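MarR Like Protein, TVG0766549 (Thermoplasma volcanium, PDB 3LFK) is of unknown function; once reported as a mechanosensitive channel, it has the winged helix-turn-helix fold of MarR-like transcriptional regulators and may bind DNA. Local coordinates at residues K21-M34 / E95-D107. Residues are numbered along the deposited sequence; the frame is centred on the assembly and turned at random.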
ATOM      1  N   LYS A  21      15.536  -7.990  -4.519  1.00 43.11           N
ATOM      2  CA  LYS A  21      14.144  -7.740  -4.160  1.00 39.62           C
ATOM      3  C   LYS A  21      14.197  -6.556  -3.181  1.00 28.78           C
ATOM      4  O   LYS A  21      15.238  -6.320  -2.556  1.00 30.27           O
ATOM      5  CB  LYS A  21      13.593  -8.983  -3.456  1.00 46.38           C
ATOM      6  CG  LYS A  21      12.090  -9.045  -3.348  1.00 57.37           C
ATOM      7  CD  LYS A  21      11.443  -9.177  -4.718  1.00 63.81           C
ATOM      8  CE  LYS A  21      11.863 -10.462  -5.413  1.00 66.25           C
ATOM      9  NZ  LYS A  21      11.253 -10.575  -6.768  1.00 67.72           N
ATOM     10  N   PRO A  22      13.111  -5.780  -3.041  1.00 31.08           N
ATOM     11  CA  PRO A  22      13.218  -4.667  -2.090  1.00 27.03           C
ATOM     12  C   PRO A  22      13.292  -5.170  -0.654  1.00 25.36           C
ATOM     13  O   PRO A  22      12.825  -6.258  -0.357  1.00 27.66           O
ATOM     14  CB  PRO A  22      11.935  -3.863  -2.340  1.00 31.38           C
ATOM     15  CG  PRO A  22      10.990  -4.880  -2.850  1.00 39.55           C
ATOM     16  CD  PRO A  22      11.834  -5.723  -3.771  1.00 30.63           C
ATOM     17  N   VAL A  23      13.928  -4.401   0.216  1.00 26.60           N
ATOM     18  CA  VAL A  23      13.985  -4.770   1.618  1.00 22.90           C
ATOM     19  C   VAL A  23      13.161  -3.688   2.289  1.00 19.37           C
ATOM     20  O   VAL A  23      13.445  -2.497   2.136  1.00 21.29           O
ATOM     21  CB  VAL A  23      15.415  -4.762   2.155  1.00 24.18           C
ATOM     22  CG1 VAL A  23      15.409  -5.119   3.641  1.00 32.03           C
ATOM     23  CG2 VAL A  23      16.239  -5.767   1.383  1.00 29.67           C
ATOM     24  N   ILE A  24      12.136  -4.133   3.013  1.00 20.80           N
ATOM     25  CA  ILE A  24      11.179  -3.258   3.689  1.00 19.60           C
ATOM     26  C   ILE A  24      11.341  -3.413   5.204  1.00 19.69           C
ATOM     27  O   ILE A  24      11.522  -4.533   5.696  1.00 20.85           O
ATOM     28  CB  ILE A  24       9.745  -3.682   3.300  1.00 19.16           C
ATOM     29  CG1 ILE A  24       9.612  -3.797   1.767  1.00 17.60           C
ATOM     30  CG2 ILE A  24       8.717  -2.654   3.872  1.00 18.39           C
ATOM     31  CD1 ILE A  24       9.859  -2.477   1.023  1.00 20.02           C
ATOM     32  N   LYS A  25      11.281  -2.301   5.933  1.00 18.34           N
ATOM     33  CA  LYS A  25      11.381  -2.319   7.385  1.00 16.69           C
ATOM     34  C   LYS A  25      10.091  -2.925   7.917  1.00 20.66           C
ATOM     35  O   LYS A  25       8.998  -2.638   7.415  1.00 22.33           O
ATOM     36  CB  LYS A  25      11.523  -0.910   7.956  1.00 21.93           C
ATOM     37  CG  LYS A  25      12.847  -0.229   7.690  1.00 34.37           C
ATOM     38  CD  LYS A  25      13.015   0.941   8.665  1.00 44.07           C
ATOM     39  CE  LYS A  25      14.309   1.711   8.431  1.00 57.67           C
ATOM     40  NZ  LYS A  25      14.322   2.399   7.107  1.00 60.89           N
ATOM     41  N   GLY A  26      10.211  -3.741   8.954  1.00 18.90           N
ATOM     42  CA  GLY A  26       9.020  -4.401   9.469  1.00 18.99           C
ATOM     43  C   GLY A  26       8.828  -5.734   8.762  1.00 19.83           C
ATOM     44  O   GLY A  26       9.617  -6.123   7.887  1.00 21.87           O
ATOM     45  N   LYS A  27       7.749  -6.425   9.127  1.00 19.60           N
ATOM     46  CA  LYS A  27       7.441  -7.753   8.597  1.00 21.42           C
ATOM     47  C   LYS A  27       6.032  -7.841   8.054  1.00 21.54           C
ATOM     48  O   LYS A  27       5.118  -7.228   8.614  1.00 18.87           O
ATOM     49  CB  LYS A  27       7.563  -8.795   9.720  1.00 25.23           C
ATOM     50  CG  LYS A  27       8.954  -8.868  10.360  1.00 34.05           C
ATOM     51  CD  LYS A  27       8.959  -9.772  11.596  1.00 41.37           C
ATOM     52  CE  LYS A  27      10.362  -9.873  12.195  1.00 49.67           C
ATOM     53  NZ  LYS A  27      10.390 -10.579  13.510  1.00 57.42           N
ATOM     54  N   LEU A  28       5.864  -8.615   6.991  1.00 19.14           N
ATOM     55  CA  LEU A  28       4.547  -8.835   6.388  1.00 19.74           C
ATOM     56  C   LEU A  28       3.509  -9.301   7.418  1.00 19.41           C
ATOM     57  O   LEU A  28       2.340  -8.902   7.355  1.00 21.21           O
ATOM     58  CB  LEU A  28       4.662  -9.886   5.284  1.00 20.14           C
ATOM     59  CG  LEU A  28       3.384 -10.363   4.615  1.00 24.47           C
ATOM     60  CD1 LEU A  28       2.649  -9.187   3.968  1.00 22.00           C
ATOM     61  CD2 LEU A  28       3.757 -11.409   3.559  1.00 26.44           C
ATOM     62  N   GLU A  29       3.925 -10.142   8.364  1.00 20.87           N
ATOM     63  CA  GLU A  29       2.987 -10.632   9.364  1.00 24.50           C
ATOM     64  C   GLU A  29       2.314  -9.509  10.157  1.00 26.09           C
ATOM     65  O   GLU A  29       1.199  -9.685  10.649  1.00 27.39           O
ATOM     66  CB  GLU A  29       3.681 -11.607  10.323  1.00 26.08           C
ATOM     67  CG  GLU A  29       5.164 -11.369  10.454  1.00 43.92           C
ATOM     68  CD  GLU A  29       5.961 -12.234   9.484  1.00 50.97           C
ATOM     69  OE1 GLU A  29       6.221 -13.409   9.830  1.00 53.27           O
ATOM     70  OE2 GLU A  29       6.312 -11.752   8.380  1.00 29.16           O
ATOM     71  N   ASN A  30       2.965  -8.357  10.280  1.00 18.44           N
ATOM     72  CA  ASN A  30       2.343  -7.245  11.024  1.00 16.96           C
ATOM     73  C   ASN A  30       2.128  -6.063  10.069  1.00 18.22           C
ATOM     74  O   ASN A  30       2.152  -4.899  10.493  1.00 19.75           O
ATOM     75  CB  ASN A  30       3.225  -6.806  12.208  1.00 18.26           C
ATOM     76  CG  ASN A  30       2.450  -5.997  13.242  1.00 24.67           C
ATOM     77  OD1 ASN A  30       1.216  -6.106  13.339  1.00 25.21           O
ATOM     78  ND2 ASN A  30       3.164  -5.197  14.021  1.00 25.73           N
ATOM     79  N   ASN A  31       1.907  -6.379   8.792  1.00 17.40           N
ATOM     80  CA  ASN A  31       1.661  -5.369   7.767  1.00 15.44           C
ATOM     81  C   ASN A  31       2.731  -4.287   7.735  1.00 17.73           C
ATOM     82  O   ASN A  31       2.428  -3.128   7.474  1.00 17.01           O
ATOM     83  CB  ASN A  31       0.286  -4.711   7.990  1.00 16.71           C
ATOM     84  CG  ASN A  31      -0.874  -5.625   7.606  1.00 22.11           C
ATOM     85  OD1 ASN A  31      -0.764  -6.427   6.679  1.00 25.46           O
ATOM     86  ND2 ASN A  31      -2.002  -5.474   8.299  1.00 25.79           N
ATOM     87  N   TYR A  32       3.977  -4.678   7.992  1.00 16.06           N
ATOM     88  CA  TYR A  32       5.116  -3.751   7.984  1.00 16.70           C
ATOM     89  C   TYR A  32       4.878  -2.569   8.895  1.00 16.46           C
ATOM     90  O   TYR A  32       5.277  -1.459   8.583  1.00 17.52           O
ATOM     91  CB  TYR A  32       5.396  -3.273   6.546  1.00 16.31           C
ATOM     92  CG  TYR A  32       5.511  -4.402   5.536  1.00 17.40           C
ATOM     93  CD1 TYR A  32       4.406  -4.790   4.766  1.00 17.79           C
ATOM     94  CD2 TYR A  32       6.712  -5.097   5.362  1.00 19.95           C
ATOM     95  CE1 TYR A  32       4.495  -5.828   3.854  1.00 19.89           C
ATOM     96  CE2 TYR A  32       6.813  -6.151   4.430  1.00 19.96           C
ATOM     97  CZ  TYR A  32       5.695  -6.498   3.686  1.00 22.98           C
ATOM     98  OH  TYR A  32       5.751  -7.496   2.730  1.00 26.34           O
ATOM     99  N   ASP A  33       4.210  -2.824  10.012  1.00 16.87           N
ATOM    100  CA  ASP A  33       3.904  -1.814  11.018  1.00 19.26           C
ATOM    101  C   ASP A  33       2.925  -0.725  10.608  1.00 18.37           C
ATOM    102  O   ASP A  33       2.779   0.282  11.300  1.00 23.54           O
ATOM    103  CB  ASP A  33       5.198  -1.196  11.556  1.00 18.61           C
ATOM    104  CG  ASP A  33       6.112  -2.232  12.148  1.00 26.65           C
ATOM    105  OD1 ASP A  33       5.676  -2.889  13.114  1.00 33.87           O
ATOM    106  OD2 ASP A  33       7.236  -2.389  11.644  1.00 29.27           O
ATOM    107  N   MET A  34       2.245  -0.909   9.490  1.00 16.17           N
ATOM    108  CA  MET A  34       1.244   0.056   9.075  1.00 16.48           C
ATOM    109  C   MET A  34      -0.016  -0.173   9.885  1.00 17.12           C
ATOM    110  O   MET A  34      -0.299  -1.298  10.320  1.00 21.75           O
ATOM    111  CB  MET A  34       0.898  -0.124   7.592  1.00 17.26           C
ATOM    112  CG  MET A  34       2.030   0.319   6.636  1.00 16.53           C
ATOM    113  SD  MET A  34       1.474   0.227   4.931  1.00 19.07           S
ATOM    114  CE  MET A  34       1.677  -1.553   4.609  1.00 20.46           C
ATOM    115  N   GLU A  95       8.097  -0.000  -4.662  1.00 19.50           N
ATOM    116  CA  GLU A  95       8.110  -0.597  -3.326  1.00 20.30           C
ATOM    117  C   GLU A  95       6.680  -0.694  -2.762  1.00 18.30           C
ATOM    118  O   GLU A  95       6.329  -1.657  -2.085  1.00 19.36           O
ATOM    119  CB  GLU A  95       9.016   0.205  -2.389  1.00 21.75           C
ATOM    120  CG  GLU A  95      10.515   0.116  -2.750  1.00 27.75           C
ATOM    121  CD  GLU A  95      10.838   0.705  -4.118  1.00 25.82           C
ATOM    122  OE1 GLU A  95      10.345   1.807  -4.429  1.00 22.73           O
ATOM    123  OE2 GLU A  95      11.598   0.072  -4.893  1.00 28.08           O
ATOM    124  N   GLY A  96       5.855   0.304  -3.054  1.00 18.94           N
ATOM    125  CA  GLY A  96       4.479   0.261  -2.595  1.00 17.62           C
ATOM    126  C   GLY A  96       3.727  -0.858  -3.312  1.00 18.02           C
ATOM    127  O   GLY A  96       2.897  -1.531  -2.694  1.00 18.55           O
ATOM    128  N   GLU A  97       4.003  -1.054  -4.598  1.00 19.47           N
ATOM    129  CA  GLU A  97       3.362  -2.132  -5.357  1.00 20.62           C
ATOM    130  C   GLU A  97       3.788  -3.468  -4.757  1.00 19.76           C
ATOM    131  O   GLU A  97       2.961  -4.364  -4.548  1.00 21.15           O
ATOM    132  CB  GLU A  97       3.769  -2.053  -6.833  1.00 22.15           C
ATOM    133  CG  GLU A  97       3.351  -0.726  -7.450  1.00 31.47           C
ATOM    134  CD  GLU A  97       2.737  -0.860  -8.812  1.00 50.56           C
ATOM    135  OE1 GLU A  97       3.376  -1.478  -9.691  1.00 60.48           O
ATOM    136  OE2 GLU A  97       1.617  -0.335  -9.002  1.00 48.02           O
ATOM    137  N   PHE A  98       5.076  -3.591  -4.452  1.00 20.02           N
ATOM    138  CA  PHE A  98       5.610  -4.813  -3.852  1.00 20.68           C
ATOM    139  C   PHE A  98       4.894  -5.167  -2.538  1.00 22.09           C
ATOM    140  O   PHE A  98       4.459  -6.304  -2.318  1.00 21.30           O
ATOM    141  CB  PHE A  98       7.118  -4.641  -3.576  1.00 24.06           C
ATOM    142  CG  PHE A  98       7.757  -5.835  -2.920  1.00 22.65           C
ATOM    143  CD1 PHE A  98       8.152  -6.928  -3.681  1.00 28.01           C
ATOM    144  CD2 PHE A  98       7.920  -5.882  -1.542  1.00 24.17           C
ATOM    145  CE1 PHE A  98       8.701  -8.050  -3.059  1.00 35.52           C
ATOM    146  CE2 PHE A  98       8.464  -6.997  -0.917  1.00 35.16           C
ATOM    147  CZ  PHE A  98       8.856  -8.083  -1.680  1.00 32.09           C
ATOM    148  N   VAL A  99       4.784  -4.178  -1.654  1.00 16.84           N
ATOM    149  CA  VAL A  99       4.178  -4.403  -0.359  1.00 15.40           C
ATOM    150  C   VAL A  99       2.692  -4.689  -0.505  1.00 17.04           C
ATOM    151  O   VAL A  99       2.162  -5.571   0.168  1.00 18.51           O
ATOM    152  CB  VAL A  99       4.442  -3.170   0.543  1.00 20.27           C
ATOM    153  CG1 VAL A  99       3.600  -3.231   1.787  1.00 21.12           C
ATOM    154  CG2 VAL A  99       5.935  -3.141   0.915  1.00 21.67           C
ATOM    155  N   ALA A 100       2.029  -3.943  -1.382  1.00 17.61           N
ATOM    156  CA  ALA A 100       0.588  -4.118  -1.600  1.00 19.43           C
ATOM    157  C   ALA A 100       0.327  -5.522  -2.127  1.00 20.56           C
ATOM    158  O   ALA A 100      -0.602  -6.185  -1.676  1.00 19.69           O
ATOM    159  CB  ALA A 100       0.076  -3.068  -2.604  1.00 16.90           C
ATOM    160  N   GLN A 101       1.152  -5.973  -3.061  1.00 19.52           N
ATOM    161  CA  GLN A 101       0.965  -7.316  -3.622  1.00 22.24           C
ATOM    162  C   GLN A 101       1.242  -8.410  -2.574  1.00 24.17           C
ATOM    163  O   GLN A 101       0.520  -9.413  -2.508  1.00 21.46           O
ATOM    164  CB  GLN A 101       1.869  -7.509  -4.834  1.00 22.88           C
ATOM    165  CG  GLN A 101       1.448  -8.696  -5.743  1.00 35.02           C
ATOM    166  CD  GLN A 101       0.036  -8.557  -6.313  1.00 34.79           C
ATOM    167  OE1 GLN A 101      -0.655  -7.562  -6.082  1.00 41.29           O
ATOM    168  NE2 GLN A 101      -0.399  -9.565  -7.066  1.00 45.78           N
ATOM    169  N   ALA A 102       2.269  -8.223  -1.740  1.00 21.08           N
ATOM    170  CA  ALA A 102       2.593  -9.204  -0.707  1.00 20.09           C
ATOM    171  C   ALA A 102       1.430  -9.365   0.257  1.00 20.95           C
ATOM    172  O   ALA A 102       1.081 -10.487   0.661  1.00 22.22           O
ATOM    173  CB  ALA A 102       3.848  -8.782   0.045  1.00 20.05           C
ATOM    174  N   ILE A 103       0.817  -8.244   0.630  1.00 19.24           N
ATOM    175  CA  ILE A 103      -0.313  -8.266   1.540  1.00 15.73           C
ATOM    176  C   ILE A 103      -1.520  -8.905   0.850  1.00 21.45           C
ATOM    177  O   ILE A 103      -2.228  -9.711   1.470  1.00 20.50           O
ATOM    178  CB  ILE A 103      -0.660  -6.819   2.009  1.00 21.69           C
ATOM    179  CG1 ILE A 103       0.460  -6.315   2.936  1.00 20.11           C
ATOM    180  CG2 ILE A 103      -2.023  -6.786   2.742  1.00 21.58           C
ATOM    181  CD1 ILE A 103       0.348  -4.807   3.308  1.00 17.47           C
ATOM    182  N   ARG A 104      -1.749  -8.552  -0.415  1.00 22.00           N
ATOM    183  CA  ARG A 104      -2.889  -9.118  -1.156  1.00 22.32           C
ATOM    184  C   ARG A 104      -2.760 -10.631  -1.245  1.00 24.70           C
ATOM    185  O   ARG A 104      -3.732 -11.351  -1.038  1.00 24.59           O
ATOM    186  CB  ARG A 104      -2.950  -8.557  -2.573  1.00 22.59           C
ATOM    187  CG  ARG A 104      -3.497  -7.155  -2.680  1.00 30.64           C
ATOM    188  CD  ARG A 104      -3.621  -6.765  -4.149  1.00 39.35           C
ATOM    189  NE  ARG A 104      -4.643  -7.556  -4.840  1.00 51.40           N
ATOM    190  CZ  ARG A 104      -4.815  -7.581  -6.160  1.00 58.07           C
ATOM    191  NH1 ARG A 104      -4.031  -6.863  -6.954  1.00 61.83           N
ATOM    192  NH2 ARG A 104      -5.788  -8.314  -6.688  1.00 59.15           N
ATOM    193  N   VAL A 105      -1.566 -11.101  -1.574  1.00 22.10           N
ATOM    194  CA  VAL A 105      -1.347 -12.549  -1.679  1.00 22.53           C
ATOM    195  C   VAL A 105      -1.522 -13.241  -0.335  1.00 27.09           C
ATOM    196  O   VAL A 105      -2.176 -14.297  -0.253  1.00 23.76           O
ATOM    197  CB  VAL A 105       0.034 -12.845  -2.263  1.00 25.50           C
ATOM    198  CG1 VAL A 105       0.357 -14.328  -2.134  1.00 28.21           C
ATOM    199  CG2 VAL A 105       0.057 -12.407  -3.727  1.00 26.03           C
ATOM    200  N   ARG A 106      -0.973 -12.665   0.731  1.00 23.32           N
ATOM    201  CA  ARG A 106      -1.139 -13.277   2.055  1.00 22.22           C
ATOM    202  C   ARG A 106      -2.633 -13.368   2.380  1.00 24.14           C
ATOM    203  O   ARG A 106      -3.130 -14.402   2.858  1.00 24.05           O
ATOM    204  CB  ARG A 106      -0.439 -12.434   3.129  1.00 23.19           C
ATOM    205  CG  ARG A 106      -0.634 -12.929   4.562  1.00 28.63           C
ATOM    206  CD  ARG A 106      -0.389 -11.786   5.525  1.00 37.93           C
ATOM    207  NE  ARG A 106      -1.443 -10.783   5.409  1.00 28.90           N
ATOM    208  CZ  ARG A 106      -1.334  -9.526   5.833  1.00 25.21           C
ATOM    209  NH1 ARG A 106      -0.215  -9.105   6.397  1.00 33.18           N
ATOM    210  NH2 ARG A 106      -2.353  -8.697   5.703  1.00 24.86           N
ATOM    211  N   ASP A 107      -3.355 -12.279   2.130  1.00 25.12           N
ATOM    212  CA  ASP A 107      -4.784 -12.254   2.418  1.00 23.89           C
ATOM    213  C   ASP A 107      -5.554 -13.299   1.609  1.00 23.72           C
ATOM    214  O   ASP A 107      -6.446 -13.966   2.139  1.00 27.60           O
ATOM    215  CB  ASP A 107      -5.363 -10.861   2.132  1.00 23.83           C
ATOM    216  CG  ASP A 107      -4.913  -9.821   3.143  1.00 26.73           C
ATOM    217  OD1 ASP A 107      -4.292 -10.185   4.166  1.00 26.46           O
ATOM    218  OD2 ASP A 107      -5.208  -8.625   2.907  1.00 25.81           O
TER
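P22 points CG onto the face of the F98 ring, over its centre, in a CH-pi contact, P22 CG lying 3.4 Å from the F98 ring centroid and 15° off the ring normal. K21, its chain bent at chi2 and chi3, crosses the F98 side chain at about a right angle and sets K21 CD 3.4 Å from F98 CE1. Further along the helix, V99 CG2 packs against I24 CG1 at 3.8 Å, while V99 CG1 approaches Y32 CE1 to 3.4 Å. The Y32 ring is sandwiched, with the backbone of K27 and L28 on one face, V99 CG2 near the rim of the other, and its OH beside the CB of A102. L28 CD1 lies across I103 CG1, and the M34 CE methyl fits between V99 and I103.

Polar contacts gather at R106. R106 NH1 and NH2 grip N31 OD1 end-on, at 2.7 and 2.9 Å; NH2 uses an in-plane lone pair, whereas NH1 comes from above the carbonyl plane. NH1 also makes a weak bond to L28 O. The bend at chi3 (69°) turns the guanidinium so that NE and NH2 also take D107 OD1, forming a salt bridge within the helix.

The contact fastens residues 21-34, which include strand 23-24 and the turns leading to helix 36-47, along the long helix 94-116, which follows the beta hairpin 79-92, the wing of the fold. Apolar packing supplies most of the join, while D107 and N31, both meeting the guanidinium in its plane, together restrict its rotation, and D107 probably balances its charge, leaving R106 oriented to hold the turn at L28 and N31.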